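Extracellular solute-binding protein family 5 (Brucella melitensis, PDB 4ONY) probably binds peptides or related solutes in the periplasm and delivers them to an ABC transporter for import. Local coordinates at residues N316-I321 against F480-I485; V327-G332 against S553-V558; L333-E338 against L450-N455; E437-S442 against Q474-T479; L501-A506 against A517-P522. One frame throughout, in Å; residues are numbered along the deposited sequence.

How the interactions relate
Interactions 1, 2 and 4 all reach one mixed sheet, in which strands 557-562, 310-315, 484-489 and 435-440 lie side by side. Interaction 1 is a junction among them: its centre is about 10 Å from that of interaction 4, joined through Asp483 OD2 and Glu437 N, about 13 Å from interaction 2 and about 14 Å from interaction 5, where Thr317 OG1 meets Ala517 O. Interaction 3 connects to interaction 2 through Tyr452 OH and Leu331 O, 2.6 Å apart, and Tyr556 packs on Val519 between interactions 2 and 5. The residues lining the pocket of the bound polyether, Gln222, Gln225, Arg226, Tyr256 and Tyr257, belong to none of these segments.

Interaction 1 of 5, residues N316-I321 against F480-I485; sequences NTRRPI and FDYDMI
The guanidinium of Arg318 lies flat on the Phe480 ring, a cation-pi stack with CZ of Arg318 3.6 Å from the ring centroid of Phe480 and planes 9° apart. At the guanidinium edge, Arg318 NH1 donates to Asn316 OD1 (3.0 Å). The same oxygen accepts a hydrogen bond from the backbone N of Arg318, forming an Asx turn, and the two donors reach it from opposite faces of the amide plane. Chi1 of -171° sets Asn316 CG anti to the backbone N; ND2 lies over one face of the Tyr482 ring, toward its rim, and bonds to Tyr482 O at 2.9 Å, with Ile485 CG2 over the other face. Tyr482 O sits above one face of the Arg319 guanidinium, whose edge makes a salt-bridge network with two carboxylates: Arg319 NH1 meets Asp483 OD1 (2.9 Å) from above the carboxylate plane, and Arg319 NH2 reaches Asp481 OD1 (3.0 Å) on its anti side. Ile321 CD1 packs on Asp483 CG. Asn316 N bonds to Asp483 O (2.9 Å) where antiparallel strands 310-315 and 484-489 adjoin. Arg318 NH2 bonds to Asn515 O and Arg508 O, and Tyr482 OH to Phe516 O, bringing in the loop between helices 499-503 and 522-533.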
# COMPACT_ATOMS: atom_id res chain seq x y z
N ASN A 316 17.26 -5.04 15.27
CA ASN A 316 17.76 -6.34 14.78
C ASN A 316 17.93 -7.34 15.92
O ASN A 316 18.98 -7.40 16.56
CB ASN A 316 19.09 -6.20 14.03
CG ASN A 316 19.50 -7.49 13.33
OD1 ASN A 316 18.81 -8.50 13.41
ND2 ASN A 316 20.66 -7.45 12.66
N THR A 317 16.91 -8.17 16.11
CA THR A 317 16.86 -9.12 17.23
C THR A 317 17.93 -10.20 17.09
O THR A 317 18.21 -10.89 18.05
CB THR A 317 15.47 -9.80 17.45
OG1 THR A 317 15.18 -10.73 16.42
CG2 THR A 317 14.35 -8.78 17.58
N ARG A 318 18.54 -10.33 15.92
CA ARG A 318 19.68 -11.25 15.77
C ARG A 318 20.89 -10.80 16.60
O ARG A 318 21.78 -11.60 16.89
CB ARG A 318 20.12 -11.36 14.28
CG ARG A 318 18.99 -11.80 13.33
CD ARG A 318 19.43 -11.62 11.87
NE ARG A 318 18.37 -11.84 10.87
CZ ARG A 318 17.47 -10.95 10.50
NH1 ARG A 318 17.42 -9.76 11.09
NH2 ARG A 318 16.57 -11.26 9.59
N ARG A 319 21.02 -9.51 16.87
CA ARG A 319 22.17 -9.04 17.63
C ARG A 319 21.91 -9.27 19.12
O ARG A 319 20.83 -8.92 19.63
CB ARG A 319 22.40 -7.55 17.36
CG ARG A 319 22.77 -7.25 15.90
CD ARG A 319 24.25 -7.14 15.74
NE ARG A 319 24.69 -7.31 14.35
CZ ARG A 319 25.11 -6.33 13.55
NH1 ARG A 319 25.16 -5.05 13.96
NH2 ARG A 319 25.52 -6.66 12.34
N PRO A 320 22.88 -9.85 19.86
CA PRO A 320 22.60 -10.12 21.26
C PRO A 320 22.08 -8.89 22.07
O PRO A 320 21.24 -9.02 22.99
CB PRO A 320 23.97 -10.57 21.77
CG PRO A 320 24.56 -11.28 20.57
CD PRO A 320 24.11 -10.49 19.39
N ILE A 321 22.58 -7.71 21.76
CA ILE A 321 22.10 -6.52 22.48
C ILE A 321 20.58 -6.38 22.47
O ILE A 321 20.03 -5.77 23.37
CB ILE A 321 22.67 -5.20 21.89
CG1 ILE A 321 22.42 -5.15 20.39
CG2 ILE A 321 24.15 -5.08 22.23
CD1 ILE A 321 22.78 -3.82 19.78
N PHE A 480 21.52 -8.16 6.80
CA PHE A 480 21.07 -7.79 8.14
C PHE A 480 22.24 -7.26 8.98
O PHE A 480 22.30 -7.53 10.18
CB PHE A 480 20.36 -8.98 8.80
CG PHE A 480 19.26 -9.56 7.94
CD1 PHE A 480 18.20 -8.77 7.53
CD2 PHE A 480 19.32 -10.89 7.49
CE1 PHE A 480 17.21 -9.27 6.69
CE2 PHE A 480 18.31 -11.41 6.67
CZ PHE A 480 17.26 -10.60 6.26
N ASP A 481 23.13 -6.48 8.34
CA ASP A 481 24.33 -5.95 9.01
C ASP A 481 24.06 -4.56 9.68
O ASP A 481 24.45 -3.54 9.14
CB ASP A 481 25.50 -5.90 8.05
CG ASP A 481 26.76 -5.41 8.71
OD1 ASP A 481 26.80 -5.34 9.97
OD2 ASP A 481 27.69 -5.10 7.98
N TYR A 482 23.31 -4.55 10.78
CA TYR A 482 22.96 -3.34 11.51
C TYR A 482 22.41 -3.72 12.91
O TYR A 482 21.96 -4.85 13.11
CB TYR A 482 21.91 -2.51 10.74
CG TYR A 482 20.70 -3.33 10.34
CD1 TYR A 482 19.66 -3.56 11.22
CD2 TYR A 482 20.62 -3.89 9.06
CE1 TYR A 482 18.56 -4.34 10.86
CE2 TYR A 482 19.54 -4.67 8.70
CZ TYR A 482 18.51 -4.89 9.61
OH TYR A 482 17.47 -5.69 9.24
N ASP A 483 22.45 -2.77 13.83
CA ASP A 483 21.80 -2.88 15.12
C ASP A 483 20.35 -2.42 14.97
O ASP A 483 19.41 -3.15 15.31
CB ASP A 483 22.50 -2.02 16.19
CG ASP A 483 23.89 -2.51 16.51
OD1 ASP A 483 24.15 -3.73 16.35
OD2 ASP A 483 24.73 -1.67 16.92
N MET A 484 20.18 -1.20 14.47
CA MET A 484 18.87 -0.57 14.35
C MET A 484 18.84 0.26 13.06
O MET A 484 19.91 0.84 12.66
CB MET A 484 18.62 0.33 15.56
CG MET A 484 17.30 1.09 15.51
SD MET A 484 16.92 2.05 17.00
CE MET A 484 16.47 0.76 18.15
N ILE A 485 17.67 0.29 12.41
CA ILE A 485 17.41 1.13 11.24
C ILE A 485 16.02 1.74 11.40
O ILE A 485 15.28 1.38 12.31
CB ILE A 485 17.39 0.31 9.90
CG1 ILE A 485 16.42 -0.87 9.98
CG2 ILE A 485 18.80 -0.21 9.55
CD1 ILE A 485 16.27 -1.72 8.72

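Interaction 2 of 5, residues V327-G332 against S553-V558; sequences VRQALG and SGDYYV
Gln329 and Gly332 of helix 325-333 come close to the turn before strand 557-562 and the strand's start, with Gln329 CA 5.5 Å from Asp555 CA, where positive phi (42°) turns the chain out of the preceding helix, and Gly332 CA 5.2 Å from Val558 CA. Arg328 bends at chi3 (-58°), which brings NE round to the carbonyls of this turn. Side-on, it grips a single oxygen with two nitrogens: Arg328 NE lies 3.1 Å and NH2 2.8 Å from Gly554 O, which sits close to the guanidinium plane. NE also makes a weak bond to Asp555 O. Gly554 O lies above the centre of the Tyr556 ring, and that ring runs nearly parallel to the guanidinium, at 12°, with its CE1 3.5 Å from Arg328 NH2. A water joins Tyr556 OH to Arg328 NH2, weakly on the arginine side. Beside this grip the Asp555 carboxylate packs on Gln329, OD2 lying 3.4 Å from Gln329 CB, while a second water donates to both Asp555 OD1 and Gln329 O. Farther along, Val558 CG2 rests on Gly332 CA at 3.9 Å. Outside the pair, Asp555 OD2 forms a salt bridge with Arg384 and Arg328 NH1 bonds to Phe322 O. Helix 325-333 has the sheet on one side, with Arg328 on Phe315 of strand 310-315 and Gly332 against Val558 of strand 557-562, and helix 404-416 on another, where Gln329 and Ala330 meet Leu413.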
# COMPACT_ATOMS: atom_id res chain seq x y z
N VAL A 327 14.21 -5.83 26.96
CA VAL A 327 15.10 -4.72 26.63
C VAL A 327 14.49 -3.87 25.49
O VAL A 327 14.48 -2.62 25.55
CB VAL A 327 16.49 -5.25 26.24
CG1 VAL A 327 17.38 -4.15 25.68
CG2 VAL A 327 17.17 -5.94 27.42
N ARG A 328 13.99 -4.53 24.45
CA ARG A 328 13.32 -3.83 23.35
C ARG A 328 12.12 -3.03 23.88
O ARG A 328 11.95 -1.87 23.52
CB ARG A 328 12.88 -4.80 22.24
CG ARG A 328 14.09 -5.52 21.63
CD ARG A 328 13.75 -6.22 20.36
NE ARG A 328 12.67 -7.21 20.54
CZ ARG A 328 12.79 -8.50 20.79
NH1 ARG A 328 13.95 -9.04 21.01
NH2 ARG A 328 11.70 -9.25 20.82
N GLN A 329 11.34 -3.63 24.76
CA GLN A 329 10.19 -2.94 25.35
C GLN A 329 10.61 -1.66 26.09
O GLN A 329 10.03 -0.61 25.88
CB GLN A 329 9.47 -3.88 26.30
CG GLN A 329 8.11 -3.45 26.86
CD GLN A 329 7.66 -4.42 27.98
OE1 GLN A 329 8.36 -5.41 28.34
NE2 GLN A 329 6.55 -4.14 28.52
N ALA A 330 11.63 -1.77 26.96
CA ALA A 330 12.18 -0.59 27.66
C ALA A 330 12.62 0.51 26.69
O ALA A 330 12.29 1.69 26.88
CB ALA A 330 13.38 -0.99 28.51
N LEU A 331 13.40 0.14 25.69
CA LEU A 331 13.97 1.16 24.78
C LEU A 331 12.89 1.85 23.94
O LEU A 331 13.01 3.03 23.66
CB LEU A 331 15.03 0.57 23.86
CG LEU A 331 16.25 0.01 24.62
CD1 LEU A 331 17.25 -0.60 23.65
CD2 LEU A 331 16.96 0.91 25.59
N GLY A 332 11.87 1.10 23.54
CA GLY A 332 10.68 1.64 22.91
C GLY A 332 9.98 2.73 23.72
O GLY A 332 9.44 3.66 23.14
N SER A 553 3.58 -7.06 20.87
CA SER A 553 4.05 -7.65 22.13
C SER A 553 5.51 -8.10 22.05
O SER A 553 6.12 -8.36 23.08
CB SER A 553 3.17 -8.81 22.55
OG SER A 553 1.85 -8.38 22.84
N GLY A 554 6.06 -8.18 20.85
CA GLY A 554 7.46 -8.48 20.66
C GLY A 554 8.38 -7.26 20.66
O GLY A 554 9.59 -7.42 20.65
N ASP A 555 7.83 -6.05 20.62
CA ASP A 555 8.63 -4.83 20.44
C ASP A 555 9.74 -5.02 19.38
O ASP A 555 10.94 -4.78 19.62
CB ASP A 555 9.17 -4.34 21.78
CG ASP A 555 8.07 -3.85 22.69
OD1 ASP A 555 7.67 -2.66 22.55
OD2 ASP A 555 7.60 -4.65 23.53
N TYR A 556 9.31 -5.41 18.18
CA TYR A 556 10.23 -5.53 17.06
C TYR A 556 10.49 -4.19 16.40
O TYR A 556 11.58 -3.97 15.90
CB TYR A 556 9.67 -6.53 16.05
CG TYR A 556 9.47 -7.93 16.64
CD1 TYR A 556 10.55 -8.65 17.10
CD2 TYR A 556 8.24 -8.49 16.72
CE1 TYR A 556 10.41 -9.90 17.63
CE2 TYR A 556 8.07 -9.76 17.22
CZ TYR A 556 9.14 -10.48 17.67
OH TYR A 556 8.95 -11.73 18.22
N TYR A 557 9.47 -3.32 16.41
CA TYR A 557 9.54 -1.95 15.96
C TYR A 557 9.26 -1.03 17.14
O TYR A 557 8.55 -1.41 18.08
CB TYR A 557 8.49 -1.67 14.89
CG TYR A 557 8.80 -2.16 13.47
CD1 TYR A 557 9.21 -3.44 13.23
CD2 TYR A 557 8.66 -1.32 12.39
CE1 TYR A 557 9.44 -3.88 11.94
CE2 TYR A 557 8.91 -1.76 11.11
CZ TYR A 557 9.29 -3.03 10.90
OH TYR A 557 9.56 -3.48 9.65
N VAL A 558 9.85 0.17 17.12
CA VAL A 558 9.38 1.29 17.93
C VAL A 558 8.53 2.09 16.93
O VAL A 558 9.06 2.74 16.04
CB VAL A 558 10.50 2.19 18.42
CG1 VAL A 558 9.96 3.31 19.29
CG2 VAL A 558 11.57 1.37 19.16
O HOH W 1 9.87 -11.92 20.93
O HOH W 2 7.73 -0.55 24.32

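Interaction 3 of 5, residues L333-E338 against L450-N455; sequences LLFDFE and LAYQRN
Asp336, the N-cap of helix 337-344, and Leu334 and Phe335 before it lie against helix 443-458, which presents Tyr452 and Asn455. The cap itself runs from Asp336 OD1 to the backbone N of Trp339, and OD1 also bonds to Thr397 OG1. No direct hydrogen bond spans the two segments; two waters do the polar work. One accepts from Asp336 N and donates to Asn455 OD1 at 2.6 Å. The other donates to Asp336 OD2 and accepts, weakly, from Asn455 ND2. Asn455 CB meanwhile comes within 3.2 Å of Leu334 O. Tyr452 has CG anti to its backbone N (chi1 -170°). The edge of its ring lies by the carbonyl carbon of Leu334, with Tyr452 CE1 3.7 Å from Phe335 N and 4.4 Å from Leu334 CB. The phenol oxygen bonds to Leu331 O in the preceding helix, 325-333, and Phe313 stacks on the ring. Tyr452 CD1, at the edge of the Phe335 ring, lies 4.0 Å from Phe335 CB.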
# COMPACT_ATOMS: atom_id res chain seq x y z
N LEU A 333 9.99 2.63 25.05
CA LEU A 333 9.27 3.61 25.86
C LEU A 333 9.94 4.99 25.80
O LEU A 333 9.31 6.00 26.11
CB LEU A 333 9.22 3.14 27.33
CG LEU A 333 8.49 1.85 27.61
CD1 LEU A 333 8.78 1.40 29.03
CD2 LEU A 333 7.00 1.98 27.36
N LEU A 334 11.22 5.03 25.40
CA LEU A 334 12.00 6.25 25.51
C LEU A 334 11.86 7.25 24.35
O LEU A 334 12.26 8.43 24.48
CB LEU A 334 13.46 5.92 25.72
CG LEU A 334 13.73 5.14 26.99
CD1 LEU A 334 15.17 4.73 27.02
CD2 LEU A 334 13.42 5.99 28.22
N PHE A 335 11.29 6.81 23.22
CA PHE A 335 11.04 7.73 22.15
C PHE A 335 9.95 8.75 22.54
O PHE A 335 8.85 8.36 22.97
CB PHE A 335 10.65 7.04 20.87
CG PHE A 335 10.35 8.03 19.76
CD1 PHE A 335 11.36 8.80 19.23
CD2 PHE A 335 9.04 8.22 19.31
CE1 PHE A 335 11.09 9.74 18.26
CE2 PHE A 335 8.78 9.15 18.34
CZ PHE A 335 9.79 9.91 17.82
N ASP A 336 10.28 10.05 22.48
CA ASP A 336 9.34 11.12 22.85
C ASP A 336 8.68 11.68 21.61
O ASP A 336 9.19 12.61 20.99
CB ASP A 336 10.03 12.21 23.67
CG ASP A 336 9.05 13.21 24.26
OD1 ASP A 336 7.91 13.31 23.74
OD2 ASP A 336 9.45 13.91 25.22
N PHE A 337 7.55 11.08 21.24
CA PHE A 337 6.86 11.51 20.06
C PHE A 337 6.31 12.93 20.22
O PHE A 337 6.32 13.71 19.25
CB PHE A 337 5.71 10.60 19.66
CG PHE A 337 4.86 11.17 18.56
CD1 PHE A 337 5.40 11.40 17.31
CD2 PHE A 337 3.54 11.53 18.77
CE1 PHE A 337 4.64 11.98 16.28
CE2 PHE A 337 2.76 12.08 17.75
CZ PHE A 337 3.31 12.29 16.49
N GLU A 338 5.79 13.25 21.38
CA GLU A 338 5.11 14.53 21.55
C GLU A 338 6.10 15.68 21.42
O GLU A 338 5.79 16.70 20.77
CB GLU A 338 4.33 14.59 22.87
CG GLU A 338 3.06 13.73 22.90
CD GLU A 338 3.34 12.24 22.82
OE1 GLU A 338 4.26 11.76 23.53
OE2 GLU A 338 2.63 11.53 22.04
N LEU A 450 18.52 11.45 15.89
CA LEU A 450 19.12 12.39 16.82
C LEU A 450 18.19 12.63 17.98
O LEU A 450 18.64 12.71 19.10
CB LEU A 450 19.47 13.73 16.15
CG LEU A 450 20.77 13.69 15.33
CD1 LEU A 450 20.86 14.89 14.37
CD2 LEU A 450 22.00 13.69 16.26
N ALA A 451 16.90 12.79 17.71
CA ALA A 451 15.95 13.03 18.79
C ALA A 451 15.86 11.80 19.71
O ALA A 451 15.85 11.94 20.92
CB ALA A 451 14.59 13.41 18.23
N TYR A 452 15.83 10.59 19.14
CA TYR A 452 15.77 9.38 19.93
C TYR A 452 17.07 9.21 20.74
O TYR A 452 17.05 8.87 21.93
CB TYR A 452 15.56 8.18 19.01
CG TYR A 452 15.23 6.85 19.62
CD1 TYR A 452 14.61 6.74 20.86
CD2 TYR A 452 15.45 5.68 18.91
CE1 TYR A 452 14.28 5.51 21.42
CE2 TYR A 452 15.09 4.44 19.44
CZ TYR A 452 14.51 4.35 20.73
OH TYR A 452 14.14 3.12 21.26
N GLN A 453 18.20 9.47 20.09
CA GLN A 453 19.49 9.48 20.77
C GLN A 453 19.56 10.36 22.02
O GLN A 453 20.13 9.92 23.02
CB GLN A 453 20.63 9.88 19.82
CG GLN A 453 21.97 10.13 20.52
CD GLN A 453 22.95 10.76 19.55
OE1 GLN A 453 22.74 11.87 19.10
NE2 GLN A 453 23.94 10.01 19.15
N ARG A 454 18.98 11.57 21.97
CA ARG A 454 18.97 12.42 23.16
C ARG A 454 18.27 11.71 24.34
O ARG A 454 18.78 11.70 25.48
CB ARG A 454 18.43 13.82 22.84
CG ARG A 454 19.41 14.66 22.00
CD ARG A 454 19.02 16.13 21.76
NE ARG A 454 17.82 16.33 20.92
CZ ARG A 454 17.84 16.35 19.58
NH1 ARG A 454 18.98 16.16 18.93
NH2 ARG A 454 16.73 16.54 18.88
N ASN A 455 17.14 11.07 24.08
CA ASN A 455 16.43 10.38 25.18
C ASN A 455 17.16 9.12 25.71
O ASN A 455 17.20 8.86 26.95
CB ASN A 455 15.02 10.05 24.76
CG ASN A 455 14.16 11.27 24.76
OD1 ASN A 455 13.91 11.88 23.71
ND2 ASN A 455 13.72 11.66 25.94
O HOH W 3 10.80 12.67 27.05
O HOH W 4 12.98 10.72 21.55

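Interaction 4 of 5, residues E437-S442 against Q474-T479; sequences EIMTRS and QQRLQT
Met439 and Arg476 bury the most surface here, the thioether of one lying over a face of the other's guanidinium. Met439 SD stands 3.4 Å above that plane, offset toward the rim, and its nearest atom is Arg476 NE at 3.5 Å. Met439 CG is anti to the backbone N (chi1 -176°), which carries the chain out from the strand toward the helix, and the bend at chi3 brings CE to 3.9 Å from Arg476 CB. At the edge of the same guanidinium, Arg476 NH2 forms a salt bridge of 2.8 Å to Glu437 OE1 on its syn lone pair, the two planes being 55° apart. A water bridges the other branches, accepting from Arg476 NH1 and donating to Glu437 OE2, while Arg476 NE bonds to Asp481 O. Glu437 and Met439, alternate residues of strand 435-440, and Arg441 just beyond its end point toward helix 470-478, the helix of the beta-alpha-beta crossover that links strand 462-467 to strand 484-489 past the strand between them. Arg441 reaches Gln474, two residues before Arg476: its NH1 donates to Gln474 OE1 at 3.3 Å, close to the guanidinium plane, and forms a salt bridge with Asp470 OD1. Leu477 CD1 comes within 4.1 Å of Arg441 NH2.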
# COMPACT_ATOMS: atom_id res chain seq x y z
N GLU A 437 24.35 1.15 17.28
CA GLU A 437 24.35 2.03 16.12
C GLU A 437 22.98 2.11 15.45
O GLU A 437 22.33 1.08 15.19
CB GLU A 437 25.37 1.51 15.08
CG GLU A 437 25.44 2.30 13.78
CD GLU A 437 26.31 1.60 12.79
OE1 GLU A 437 25.84 0.74 12.04
OE2 GLU A 437 27.50 1.93 12.70
N ILE A 438 22.55 3.31 15.09
CA ILE A 438 21.41 3.48 14.19
C ILE A 438 21.93 3.84 12.79
O ILE A 438 22.56 4.92 12.61
CB ILE A 438 20.44 4.56 14.67
CG1 ILE A 438 19.93 4.24 16.09
CG2 ILE A 438 19.25 4.65 13.71
CD1 ILE A 438 19.05 5.31 16.69
N MET A 439 21.72 2.95 11.81
CA MET A 439 22.12 3.21 10.44
C MET A 439 20.98 3.98 9.76
O MET A 439 19.80 3.49 9.68
CB MET A 439 22.41 1.92 9.69
CG MET A 439 22.93 2.13 8.26
SD MET A 439 23.46 0.62 7.36
CE MET A 439 21.85 -0.28 7.23
N THR A 440 21.31 5.16 9.27
CA THR A 440 20.31 6.05 8.64
C THR A 440 20.61 6.32 7.17
O THR A 440 21.77 6.27 6.75
CB THR A 440 20.29 7.39 9.33
OG1 THR A 440 21.62 7.90 9.42
CG2 THR A 440 19.74 7.25 10.69
N ARG A 441 19.58 6.59 6.37
CA ARG A 441 19.85 6.80 4.91
C ARG A 441 19.76 8.22 4.43
O ARG A 441 20.02 8.44 3.25
CB ARG A 441 18.95 6.00 3.96
CG ARG A 441 17.83 5.20 4.51
CD ARG A 441 16.80 5.02 3.40
NE ARG A 441 16.15 3.70 3.43
CZ ARG A 441 16.30 2.73 2.50
NH1 ARG A 441 17.08 2.87 1.41
NH2 ARG A 441 15.64 1.59 2.67
N SER A 442 19.32 9.16 5.27
CA SER A 442 18.97 10.51 4.80
C SER A 442 18.94 11.50 5.95
O SER A 442 18.88 11.10 7.12
CB SER A 442 17.60 10.56 4.16
OG SER A 442 16.57 10.46 5.15
N GLN A 474 21.65 -0.58 1.20
CA GLN A 474 21.00 -1.81 0.70
C GLN A 474 21.89 -3.04 0.79
O GLN A 474 21.42 -4.13 1.05
CB GLN A 474 20.57 -1.66 -0.75
CG GLN A 474 19.49 -0.64 -0.97
CD GLN A 474 18.15 -1.02 -0.34
OE1 GLN A 474 17.40 -0.13 0.08
NE2 GLN A 474 17.83 -2.33 -0.30
N GLN A 475 23.19 -2.87 0.57
CA GLN A 475 24.16 -3.99 0.79
C GLN A 475 24.07 -4.50 2.24
O GLN A 475 24.07 -5.72 2.49
CB GLN A 475 25.62 -3.57 0.45
CG GLN A 475 25.94 -3.44 -1.03
CD GLN A 475 27.37 -2.92 -1.30
OE1 GLN A 475 28.04 -2.40 -0.41
NE2 GLN A 475 27.79 -3.01 -2.52
N ARG A 476 23.98 -3.59 3.20
CA ARG A 476 23.86 -3.97 4.63
C ARG A 476 22.48 -4.54 5.00
O ARG A 476 22.38 -5.43 5.87
CB ARG A 476 24.29 -2.77 5.50
CG ARG A 476 25.82 -2.56 5.40
CD ARG A 476 26.37 -1.41 6.22
NE ARG A 476 26.11 -1.63 7.64
CZ ARG A 476 26.47 -0.78 8.62
NH1 ARG A 476 27.05 0.38 8.31
NH2 ARG A 476 26.18 -1.06 9.91
N LEU A 477 21.42 -4.03 4.38
CA LEU A 477 20.09 -4.59 4.57
C LEU A 477 20.07 -6.06 4.16
O LEU A 477 19.51 -6.92 4.83
CB LEU A 477 19.06 -3.84 3.72
CG LEU A 477 18.44 -2.56 4.29
CD1 LEU A 477 17.23 -2.10 3.47
CD2 LEU A 477 18.07 -2.75 5.73
N GLN A 478 20.69 -6.33 3.04
CA GLN A 478 20.69 -7.66 2.47
C GLN A 478 21.20 -8.73 3.44
O GLN A 478 20.68 -9.86 3.44
CB GLN A 478 21.55 -7.63 1.18
CG GLN A 478 21.79 -8.98 0.55
CD GLN A 478 20.67 -9.41 -0.36
OE1 GLN A 478 19.66 -8.71 -0.55
NE2 GLN A 478 20.85 -10.58 -0.94
N THR A 479 22.21 -8.39 4.23
CA THR A 479 22.88 -9.32 5.13
C THR A 479 22.46 -9.07 6.58
O THR A 479 23.01 -9.66 7.47
CB THR A 479 24.43 -9.13 5.08
OG1 THR A 479 24.75 -7.79 5.38
CG2 THR A 479 25.01 -9.45 3.64
O HOH W 5 28.65 1.11 10.38

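Interaction 5 of 5, residues L501-A506 against A517-P522; sequences LRWGSA and AGVADP
Trp503, the last residue of helix 499-503, and Ser505 just beyond it pack by van der Waals contact and through water against Val519 and Ala520 in the loop that leads to helix 522-533. The valine meets the indole at its edge: Val519 CG2 lies in the ring plane, 3.7 Å from Trp503 CE3 and 4.0 Å from CZ3. Its other methyl, CG1, set anti to the backbone N (chi1 -179°), touches the Trp503 carbonyl oxygen at 3.6 Å; one branch of Val519 thus touches the side chain and the other the backbone of the same residue. Over one face of the indole, toward its rim, lies CB of Arg502. Beyond the helix end the chains draw closest at Ser505 and Ala520, whose CA atoms are 3.8 Å apart, with Ser505 CB 3.5 Å from Ala520 CA. The serine hydroxyl takes no part in this touch; OG is hydrogen-bonded to Asp525 OD2 in helix 522-533. No direct hydrogen bond links the segments. Instead a water accepts from Asp521 N and lies 2.7 Å from Trp503 O, and another accepts from Ala517 N at 2.9 Å, with a weak link to Arg502 O. Asp521 is the N-cap of helix 522-533, through OD1 to Ala523 N. That helix supplies Val524 to both Trp503 and Val519, while Leu489 of strand 484-489 touches the indole, Phe355 meets it edge-to-face, and Tyr556 packs on Val519.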
# COMPACT_ATOMS: atom_id res chain seq x y z
N LEU A 501 7.34 -13.20 4.20
CA LEU A 501 8.69 -12.66 3.98
C LEU A 501 8.98 -11.46 4.87
O LEU A 501 10.15 -11.05 4.99
CB LEU A 501 8.94 -12.36 2.50
CG LEU A 501 9.31 -13.63 1.71
CD1 LEU A 501 9.21 -13.40 0.21
CD2 LEU A 501 10.72 -14.15 2.04
N ARG A 502 7.96 -10.94 5.53
CA ARG A 502 8.15 -9.89 6.51
C ARG A 502 8.41 -10.42 7.89
O ARG A 502 9.20 -9.83 8.63
CB ARG A 502 6.90 -9.04 6.63
CG ARG A 502 6.58 -8.26 5.41
CD ARG A 502 5.31 -7.43 5.60
NE ARG A 502 5.03 -6.73 4.36
CZ ARG A 502 4.05 -5.86 4.20
NH1 ARG A 502 3.22 -5.60 5.20
NH2 ARG A 502 3.88 -5.30 3.03
N TRP A 503 7.65 -11.44 8.28
CA TRP A 503 7.57 -11.88 9.68
C TRP A 503 7.78 -13.40 9.93
O TRP A 503 7.94 -13.81 11.08
CB TRP A 503 6.18 -11.54 10.24
CG TRP A 503 5.74 -10.14 10.07
CD1 TRP A 503 4.70 -9.68 9.31
CD2 TRP A 503 6.31 -8.99 10.71
NE1 TRP A 503 4.60 -8.30 9.45
CE2 TRP A 503 5.55 -7.86 10.31
CE3 TRP A 503 7.36 -8.81 11.60
CZ2 TRP A 503 5.83 -6.57 10.76
CZ3 TRP A 503 7.63 -7.51 12.08
CH2 TRP A 503 6.87 -6.42 11.64
N GLY A 504 7.77 -14.20 8.86
CA GLY A 504 7.80 -15.62 8.98
C GLY A 504 9.13 -16.12 9.48
O GLY A 504 10.19 -15.56 9.14
N SER A 505 9.11 -17.17 10.26
CA SER A 505 10.34 -17.59 10.92
C SER A 505 11.40 -18.09 9.92
O SER A 505 12.57 -17.78 10.08
CB SER A 505 10.04 -18.60 12.04
OG SER A 505 9.48 -19.74 11.45
N ALA A 506 11.00 -18.71 8.83
CA ALA A 506 11.99 -19.10 7.79
C ALA A 506 12.68 -17.85 7.16
O ALA A 506 13.87 -17.90 6.89
CB ALA A 506 11.36 -19.99 6.71
N ALA A 517 13.62 -7.23 11.45
CA ALA A 517 13.80 -7.45 12.89
C ALA A 517 14.27 -8.85 13.24
O ALA A 517 14.71 -9.09 14.40
CB ALA A 517 12.53 -7.15 13.65
N GLY A 518 14.23 -9.78 12.28
CA GLY A 518 14.59 -11.16 12.55
C GLY A 518 13.56 -11.89 13.41
O GLY A 518 13.91 -12.64 14.31
N VAL A 519 12.27 -11.64 13.14
CA VAL A 519 11.20 -12.34 13.88
C VAL A 519 11.21 -13.82 13.52
O VAL A 519 11.31 -14.17 12.33
CB VAL A 519 9.85 -11.71 13.55
CG1 VAL A 519 8.72 -12.40 14.31
CG2 VAL A 519 9.87 -10.23 13.89
N ALA A 520 11.12 -14.69 14.53
CA ALA A 520 10.98 -16.15 14.36
C ALA A 520 10.28 -16.74 15.57
O ALA A 520 10.91 -17.09 16.58
CB ALA A 520 12.32 -16.86 14.14
N ASP A 521 8.97 -16.82 15.49
CA ASP A 521 8.15 -17.14 16.64
C ASP A 521 7.01 -17.98 16.08
O ASP A 521 6.28 -17.54 15.20
CB ASP A 521 7.59 -15.88 17.28
CG ASP A 521 6.79 -16.16 18.55
OD1 ASP A 521 6.39 -17.31 18.78
OD2 ASP A 521 6.53 -15.19 19.30
N PRO A 522 6.86 -19.19 16.60
CA PRO A 522 5.73 -19.99 16.15
C PRO A 522 4.36 -19.29 16.30
O PRO A 522 3.43 -19.65 15.59
CB PRO A 522 5.79 -21.23 17.04
CG PRO A 522 7.23 -21.31 17.51
CD PRO A 522 7.72 -19.89 17.58
O HOH W 6 10.90 -8.00 10.89
O HOH W 7 7.88 -15.80 12.84